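Local coordinates for malonate decarboxylase subunit alpha (Acinetobacter baumannii ATCC 17978, PDB 6MPR), which serves as the alpha subunit of malonate decarboxylase, probably the acyl-carrier-protein transferase that exchanges acetyl for malonyl before decarboxylation, at the interface of chains A and B. Residues are numbered along the deposited sequence; one frame, centred on the assembly and turned at random. Chains: chain A/B, Malonate decarboxylase subunit alpha.

The interface of chains A and B. Residues chain A 342; chain B 216-220.
A:Arg342 reaches from a loop of one subunit to the backbone carbonyls of B:Ser217 and B:Val219 and the carboxylate of B:Asp220, at a small patch of the two-fold interface in the deposited assembly; the coordinates alone do not show whether this pairing is used in the cell. Its guanidinium NH2 donates a hydrogen bond to the carbonyl O of B:Val219 at 3.1 Å. The acceptor lies nearly in the guanidinium plane, yet the donor stands well above the carbonyl plane, 67° out of it, so the bond does not use a lone pair. The same NH2 forms a salt bridge with the carboxylate OD1 of B:Asp220 at 3.3 Å; the two flat groups are turned 28° apart as the side chains run alongside in opposite directions. A:Arg342 is poorly ordered, making this geometry approximate. One guanidinium face lies over B:Ser217 O, 3.1 Å from the plane, toward its rim. Arginine suits this place because its edge N-H groups bond B:Val219 O and water while a face covers another carbonyl; the short aspartate would supply the opposite charge. B:Ala216, B:Ser217 and B:Val219 take part through main-chain carbonyls, so their side chains matter little to these bonds. The arginine chain bends at chi3 (61°), bringing its tip over the 3-10 helix 216-218. Water 3 joins NE and NH2 to B:Ser217 O, while water 2 ties the backbone N to that same oxygen. At the guanidinium edge, NH1 meets water 1 at 3.1 Å, and this water also bonds B:Ala216 O and, at 2.7 Å, B:Val219 O.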
loop_
_atom_site.group_PDB
_atom_site.type_symbol
_atom_site.label_atom_id
_atom_site.label_comp_id
_atom_site.label_asym_id
_atom_site.label_seq_id
_atom_site.Cartn_x
_atom_site.Cartn_y
_atom_site.Cartn_z
ATOM N N ARG A 342 16.233 3.865 -18.485
ATOM C CA ARG A 342 17.276 4.468 -19.308
ATOM C C ARG A 342 17.387 3.759 -20.652
ATOM O O ARG A 342 17.875 4.354 -21.621
ATOM C CB ARG A 342 18.614 4.479 -18.564
ATOM C CG ARG A 342 19.307 3.150 -18.445
ATOM C CD ARG A 342 20.739 3.352 -17.948
ATOM N NE ARG A 342 20.768 3.972 -16.624
ATOM C CZ ARG A 342 21.740 3.783 -15.739
ATOM N NH1 ARG A 342 22.754 2.988 -16.039
ATOM N NH2 ARG A 342 21.693 4.375 -14.553
ATOM N N ALA B 216 21.983 -2.486 -11.486
ATOM C CA ALA B 216 22.873 -1.412 -11.917
ATOM C C ALA B 216 22.158 -0.368 -12.773
ATOM O O ALA B 216 22.514 0.816 -12.734
ATOM C CB ALA B 216 24.053 -2.007 -12.686
ATOM N N SER B 217 21.147 -0.767 -13.537
ATOM C CA SER B 217 20.499 0.224 -14.388
ATOM C C SER B 217 19.617 1.203 -13.611
ATOM O O SER B 217 19.119 2.160 -14.211
ATOM C CB SER B 217 19.667 -0.471 -15.460
ATOM O OG SER B 217 18.675 -1.288 -14.870
ATOM N N TRP B 218 19.395 0.979 -12.314
ATOM C CA TRP B 218 18.714 1.954 -11.469
ATOM C C TRP B 218 19.666 2.952 -10.827
ATOM O O TRP B 218 19.202 3.942 -10.251
ATOM C CB TRP B 218 17.938 1.261 -10.343
ATOM C CG TRP B 218 16.823 0.355 -10.770
ATOM C CD1 TRP B 218 16.569 -0.131 -12.028
ATOM C CD2 TRP B 218 15.804 -0.191 -9.915
ATOM N NE1 TRP B 218 15.456 -0.953 -11.999
ATOM C CE2 TRP B 218 14.971 -0.999 -10.718
ATOM C CE3 TRP B 218 15.529 -0.082 -8.543
ATOM C CZ2 TRP B 218 13.876 -1.681 -10.198
ATOM C CZ3 TRP B 218 14.434 -0.752 -8.033
ATOM C CH2 TRP B 218 13.627 -1.545 -8.859
ATOM N N VAL B 219 20.971 2.707 -10.904
ATOM C CA VAL B 219 21.965 3.415 -10.108
ATOM C C VAL B 219 22.853 4.217 -11.045
ATOM O O VAL B 219 23.323 3.695 -12.061
ATOM C CB VAL B 219 22.792 2.427 -9.270
ATOM C CG1 VAL B 219 23.949 3.140 -8.573
ATOM C CG2 VAL B 219 21.889 1.714 -8.261
ATOM N N ASP B 220 23.070 5.489 -10.719
ATOM C CA ASP B 220 23.967 6.280 -11.553
ATOM C C ASP B 220 25.404 6.244 -11.056
ATOM O O ASP B 220 26.334 6.052 -11.854
ATOM C CB ASP B 220 23.434 7.709 -11.651
ATOM C CG ASP B 220 22.077 7.743 -12.326
ATOM O OD1 ASP B 220 22.026 7.473 -13.539
ATOM O OD2 ASP B 220 21.049 7.943 -11.651
HETATM O O HOH W 1 24.689 2.205 -13.791
HETATM O O HOH W 2 16.588 3.051 -15.316
HETATM O O HOH W 3 18.804 5.415 -14.482
#